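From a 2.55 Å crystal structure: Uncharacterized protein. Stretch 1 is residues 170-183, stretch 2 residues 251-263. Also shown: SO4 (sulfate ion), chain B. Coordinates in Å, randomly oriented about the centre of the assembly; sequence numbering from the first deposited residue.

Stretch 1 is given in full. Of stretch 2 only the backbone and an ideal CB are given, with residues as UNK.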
# COMPACT_ATOMS: atom_id res chain seq x y z
N GLN A 170 -2.93 -3.23 -1.27
CA GLN A 170 -3.75 -2.12 -1.74
C GLN A 170 -5.24 -2.47 -1.72
O GLN A 170 -5.62 -3.55 -2.18
CB GLN A 170 -3.36 -1.71 -3.16
CG GLN A 170 -3.95 -0.36 -3.52
CD GLN A 170 -3.81 -0.01 -4.96
OE1 GLN A 170 -4.75 0.45 -5.60
NE2 GLN A 170 -2.64 -0.18 -5.52
N ILE A 171 -6.08 -1.56 -1.18
CA ILE A 171 -7.55 -1.63 -1.26
C ILE A 171 -7.84 -0.63 -2.35
O ILE A 171 -7.85 0.59 -2.09
CB ILE A 171 -8.34 -1.39 0.07
CG1 ILE A 171 -7.86 -2.30 1.24
CG2 ILE A 171 -9.83 -1.52 -0.14
CD1 ILE A 171 -7.45 -3.80 0.86
N ALA A 172 -7.83 -1.12 -3.62
CA ALA A 172 -7.98 -0.29 -4.83
C ALA A 172 -9.35 0.38 -4.88
O ALA A 172 -9.45 1.51 -5.37
CB ALA A 172 -7.78 -1.14 -6.06
N ASN A 173 -10.39 -0.31 -4.40
CA ASN A 173 -11.75 0.20 -4.36
C ASN A 173 -12.68 -0.69 -3.58
O ASN A 173 -12.38 -1.84 -3.31
CB ASN A 173 -12.32 0.40 -5.78
CG ASN A 173 -12.97 1.74 -5.96
OD1 ASN A 173 -13.81 2.16 -5.17
ND2 ASN A 173 -12.56 2.47 -6.98
N ILE A 174 -13.82 -0.12 -3.21
CA ILE A 174 -14.98 -0.76 -2.60
C ILE A 174 -16.14 -0.26 -3.45
O ILE A 174 -16.38 0.95 -3.53
CB ILE A 174 -15.12 -0.52 -1.09
CG1 ILE A 174 -13.87 -1.03 -0.35
CG2 ILE A 174 -16.37 -1.25 -0.59
CD1 ILE A 174 -13.71 -0.61 1.03
N LYS A 175 -16.74 -1.19 -4.23
CA LYS A 175 -17.83 -0.95 -5.16
C LYS A 175 -19.13 -1.53 -4.60
O LYS A 175 -19.09 -2.61 -4.00
CB LYS A 175 -17.48 -1.60 -6.50
CG LYS A 175 -16.35 -0.94 -7.29
CD LYS A 175 -16.27 -1.59 -8.64
CE LYS A 175 -15.25 -0.96 -9.56
NZ LYS A 175 -14.85 -1.92 -10.62
N VAL A 176 -20.28 -0.85 -4.77
CA VAL A 176 -21.58 -1.33 -4.24
C VAL A 176 -22.66 -1.38 -5.32
O VAL A 176 -22.69 -0.53 -6.20
CB VAL A 176 -22.08 -0.49 -3.04
CG1 VAL A 176 -23.22 -1.19 -2.32
CG2 VAL A 176 -20.96 -0.17 -2.05
N LYS A 177 -23.57 -2.36 -5.24
CA LYS A 177 -24.73 -2.44 -6.15
C LYS A 177 -25.89 -3.20 -5.49
O LYS A 177 -25.62 -4.12 -4.72
CB LYS A 177 -24.36 -3.11 -7.48
CG LYS A 177 -23.79 -4.50 -7.34
CD LYS A 177 -23.70 -5.23 -8.63
CE LYS A 177 -22.93 -6.51 -8.41
NZ LYS A 177 -22.59 -7.17 -9.70
N PRO A 178 -27.16 -2.91 -5.84
CA PRO A 178 -28.26 -3.76 -5.35
C PRO A 178 -28.28 -5.08 -6.16
O PRO A 178 -27.61 -5.14 -7.21
CB PRO A 178 -29.49 -2.90 -5.63
CG PRO A 178 -29.14 -2.14 -6.86
CD PRO A 178 -27.67 -1.86 -6.76
N ASP A 179 -29.01 -6.13 -5.69
CA ASP A 179 -29.03 -7.41 -6.43
C ASP A 179 -30.07 -7.41 -7.58
O ASP A 179 -30.04 -8.29 -8.43
CB ASP A 179 -29.26 -8.63 -5.50
CG ASP A 179 -30.58 -8.67 -4.75
OD1 ASP A 179 -31.12 -7.58 -4.44
OD2 ASP A 179 -31.03 -9.79 -4.40
N VAL A 180 -30.96 -6.42 -7.59
CA VAL A 180 -32.03 -6.26 -8.58
C VAL A 180 -32.09 -4.80 -9.04
O VAL A 180 -31.63 -3.90 -8.33
CB VAL A 180 -33.43 -6.72 -8.05
CG1 VAL A 180 -33.46 -8.21 -7.76
CG2 VAL A 180 -33.87 -5.92 -6.83
N ASN A 181 -32.73 -4.58 -10.20
CA ASN A 181 -32.99 -3.25 -10.72
C ASN A 181 -34.05 -2.63 -9.82
O ASN A 181 -35.09 -3.25 -9.59
CB ASN A 181 -33.44 -3.37 -12.18
CG ASN A 181 -33.61 -2.06 -12.92
OD1 ASN A 181 -34.21 -1.09 -12.44
ND2 ASN A 181 -33.17 -2.06 -14.16
N LEU A 182 -33.79 -1.44 -9.30
CA LEU A 182 -34.65 -0.70 -8.37
C LEU A 182 -35.73 0.10 -9.06
O LEU A 182 -36.57 0.70 -8.39
CB LEU A 182 -33.79 0.25 -7.53
CG LEU A 182 -32.59 -0.30 -6.77
CD1 LEU A 182 -31.88 0.82 -6.07
CD2 LEU A 182 -33.02 -1.35 -5.74
N GLY A 183 -35.73 0.08 -10.38
CA GLY A 183 -36.73 0.83 -11.13
C GLY A 183 -36.40 2.30 -11.16
O GLY A 183 -35.23 2.67 -10.99
N UNK A 251 -24.28 7.64 -5.11
CA UNK A 251 -25.38 6.89 -5.70
C UNK A 251 -24.86 5.56 -6.21
O UNK A 251 -24.13 5.53 -7.20
CB UNK A 251 -26.05 7.68 -6.83
N UNK A 252 -25.29 4.46 -5.59
CA UNK A 252 -24.87 3.11 -5.96
C UNK A 252 -26.05 2.27 -6.54
O UNK A 252 -25.98 1.05 -6.49
CB UNK A 252 -24.28 2.41 -4.74
N UNK A 253 -27.07 2.91 -7.15
CA UNK A 253 -28.31 2.28 -7.65
C UNK A 253 -28.19 1.35 -8.88
O UNK A 253 -29.13 0.58 -9.12
CB UNK A 253 -29.30 3.39 -8.00
N UNK A 254 -27.09 1.41 -9.65
CA UNK A 254 -26.89 0.59 -10.85
C UNK A 254 -26.69 -0.89 -10.49
O UNK A 254 -25.71 -1.24 -9.85
CB UNK A 254 -25.69 1.10 -11.64
N UNK A 255 -27.61 -1.74 -10.92
CA UNK A 255 -27.56 -3.18 -10.62
C UNK A 255 -26.68 -3.95 -11.61
O UNK A 255 -26.28 -5.09 -11.34
CB UNK A 255 -28.97 -3.76 -10.63
N UNK A 256 -26.39 -3.32 -12.76
CA UNK A 256 -25.61 -3.91 -13.85
C UNK A 256 -24.11 -3.77 -13.61
O UNK A 256 -23.39 -4.75 -13.82
CB UNK A 256 -25.99 -3.26 -15.18
N UNK A 257 -23.64 -2.59 -13.14
CA UNK A 257 -22.24 -2.29 -12.82
C UNK A 257 -22.15 -1.65 -11.47
O UNK A 257 -22.73 -0.57 -11.26
CB UNK A 257 -21.61 -1.38 -13.88
N UNK A 258 -21.42 -2.31 -10.53
CA UNK A 258 -21.21 -1.83 -9.18
C UNK A 258 -20.52 -0.49 -9.22
O UNK A 258 -19.62 -0.30 -10.04
CB UNK A 258 -20.40 -2.83 -8.36
N UNK A 259 -20.96 0.45 -8.37
CA UNK A 259 -20.46 1.82 -8.30
C UNK A 259 -19.36 1.96 -7.26
O UNK A 259 -19.54 1.56 -6.12
CB UNK A 259 -21.60 2.79 -7.98
N UNK A 260 -18.22 2.54 -7.66
CA UNK A 260 -17.06 2.77 -6.79
C UNK A 260 -17.32 3.79 -5.65
O UNK A 260 -17.99 4.82 -5.87
CB UNK A 260 -15.89 3.26 -7.64
N UNK A 261 -16.72 3.54 -4.47
CA UNK A 261 -16.82 4.45 -3.31
C UNK A 261 -15.56 5.33 -3.18
O UNK A 261 -15.60 6.37 -2.52
CB UNK A 261 -17.03 3.65 -2.02
N UNK A 262 -14.45 4.91 -3.81
CA UNK A 262 -13.18 5.64 -3.85
C UNK A 262 -13.04 6.32 -5.19
O UNK A 262 -13.49 5.77 -6.20
CB UNK A 262 -11.99 4.71 -3.59
N UNK A 263 -12.32 7.46 -5.23
CA UNK A 263 -12.08 8.13 -6.51
C UNK A 263 -11.02 7.34 -7.29
O UNK A 263 -10.33 6.51 -6.69
CB UNK A 263 -11.64 9.58 -6.30
S SO4 B . -19.38 -5.57 -11.10
O1 SO4 B . -19.40 -5.40 -12.55
O2 SO4 B . -19.06 -6.96 -10.74
O3 SO4 B . -18.36 -4.68 -10.54
O4 SO4 B . -20.72 -5.23 -10.64

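Position 251 has an ideal CB with nothing of stretch 1 within 5.5 Å, so many residues, polar ones included, would suit; Asn251 OD1 accepts from N of 253 (3.0 Å).

At 252, CA-to-CB points toward stretch 1, with CB 3.6 Å from Val176 O. A compact apolar group, Val, Ala or Ile, would suit. Val252 is found; its CG1 lies 3.9 Å from Val176 CB.

Position 253 points away overall, yet CB comes 4.1 Å from Leu182 CD1; small residues fit. Ser253 has OG 2.5 Å from Asn251 OD1.

Position 254 is directed away, so many side chains, polar ones included, would do. Asp254 OD1 accepts from N of 256 (3.0 Å).

At 255, CB runs sideways, 3.5 Å from Val180 O. A short polar group suits: Asp, Asn or Ser. Asp255 places OD1 3.6 Å from Asn181 CA, and a water joins its OD2 (2.9 Å) to Asn181 ND2 (3.2 Å).

Positions 256 and 257 point away, so polar residues are plausible; they are Gln256 and Asn257.

At 258, CB is 3.7 Å from Lys175 CB and 3.9 Å from Lys177 CG. Such closeness favours a small residue, and Ala258 meets it. Its backbone N and Lys177 NZ both donate to sulfate O4, at 3.0 and 2.9 Å.

Position 259 pairs with Val176 in an antiparallel bridge: N of 259 to Val176 O and Val176 N to O of 259 are both 2.9 Å. CB shares the face of Val176, and phi/psi of -93/129° suits beta-branched residues such as Thr or Val. Thr259 adds OG1, 2.7 Å from a water whose oxygen lies 2.8 Å from Val176 O.

At 260, opposite Lys175 in a non-hydrogen-bonded pair (CA-CA 4.1 Å), CB lies 3.4 Å from Asn173 OD1. A small side chain fits readily; Ala260 keeps to the Lys175 face, its CB 4.2 Å from Lys175 CG.

At 261, N donates to Ile174 O (2.8 Å). The ideal CB of 261, sideways, is a tight 3.2 Å from Ile174 O. An apolar chain, Leu or Met, could reach Ile174 and Val176. Leu261 does: CD1 is 4.0 Å from Ile174 CG2 and 3.8 Å from Val176 CG2.

At 262, N donates to Asn173 OD1 (3.1 Å, 159°), and CB points toward stretch 1, where Ile171 and Ile174 offer apolar surface. A large apolar or aromatic residue suits. Phe262 sets CZ 3.7 Å from Ile174 CD1 and CE2 3.9 Å from Ile171 CG2; Ile174 N lies over one ring face, Ile171 O at the edge.

Position 263 points away, so small or polar residues would suit; it is Ser263.

Stretch 2, residues 251-263: NVSDDQNATALFS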
# COMPACT_ATOMS: atom_id res chain seq x y z
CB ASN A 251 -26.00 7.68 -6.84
CG ASN A 251 -27.21 7.06 -7.43
OD1 ASN A 251 -27.53 5.91 -7.22
ND2 ASN A 251 -27.96 7.85 -8.15
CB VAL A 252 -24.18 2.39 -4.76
CG1 VAL A 252 -22.93 3.12 -4.33
CG2 VAL A 252 -25.13 2.21 -3.59
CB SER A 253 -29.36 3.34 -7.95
OG SER A 253 -29.43 4.28 -6.89
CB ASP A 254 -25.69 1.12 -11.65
CG ASP A 254 -25.59 0.67 -13.10
OD1 ASP A 254 -26.23 -0.37 -13.46
OD2 ASP A 254 -24.86 1.33 -13.87
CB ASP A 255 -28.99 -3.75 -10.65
CG ASP A 255 -29.63 -3.72 -12.02
OD1 ASP A 255 -29.93 -2.59 -12.51
OD2 ASP A 255 -29.83 -4.82 -12.62
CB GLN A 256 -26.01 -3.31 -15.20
CG GLN A 256 -27.38 -3.81 -15.72
CD GLN A 256 -27.42 -5.32 -15.90
OE1 GLN A 256 -28.02 -6.05 -15.10
NE2 GLN A 256 -26.74 -5.83 -16.94
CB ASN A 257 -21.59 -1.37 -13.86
CG ASN A 257 -21.82 -1.77 -15.29
OD1 ASN A 257 -21.24 -2.75 -15.76
ND2 ASN A 257 -22.71 -1.04 -15.97
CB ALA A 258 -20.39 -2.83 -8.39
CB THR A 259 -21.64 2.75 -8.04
OG1 THR A 259 -22.53 2.62 -9.16
CG2 THR A 259 -21.22 4.20 -7.83
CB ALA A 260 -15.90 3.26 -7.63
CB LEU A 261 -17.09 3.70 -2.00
CG LEU A 261 -18.36 2.83 -1.90
CD1 LEU A 261 -18.40 2.14 -0.57
CD2 LEU A 261 -19.65 3.62 -2.15
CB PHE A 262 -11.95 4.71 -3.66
CG PHE A 262 -11.85 3.83 -2.43
CD1 PHE A 262 -12.77 3.94 -1.39
CD2 PHE A 262 -10.80 2.93 -2.30
CE1 PHE A 262 -12.66 3.13 -0.26
CE2 PHE A 262 -10.71 2.11 -1.17
CZ PHE A 262 -11.64 2.21 -0.16
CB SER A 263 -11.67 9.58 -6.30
OG SER A 263 -10.31 9.68 -5.93
O HOH W 1 -23.98 0.45 -8.43
O HOH W 2 -24.29 -7.24 -11.93
O HOH W 3 -29.60 -7.71 -11.83
O HOH W 4 -31.39 -4.49 -15.09
O HOH W 5 -31.35 0.16 -10.53
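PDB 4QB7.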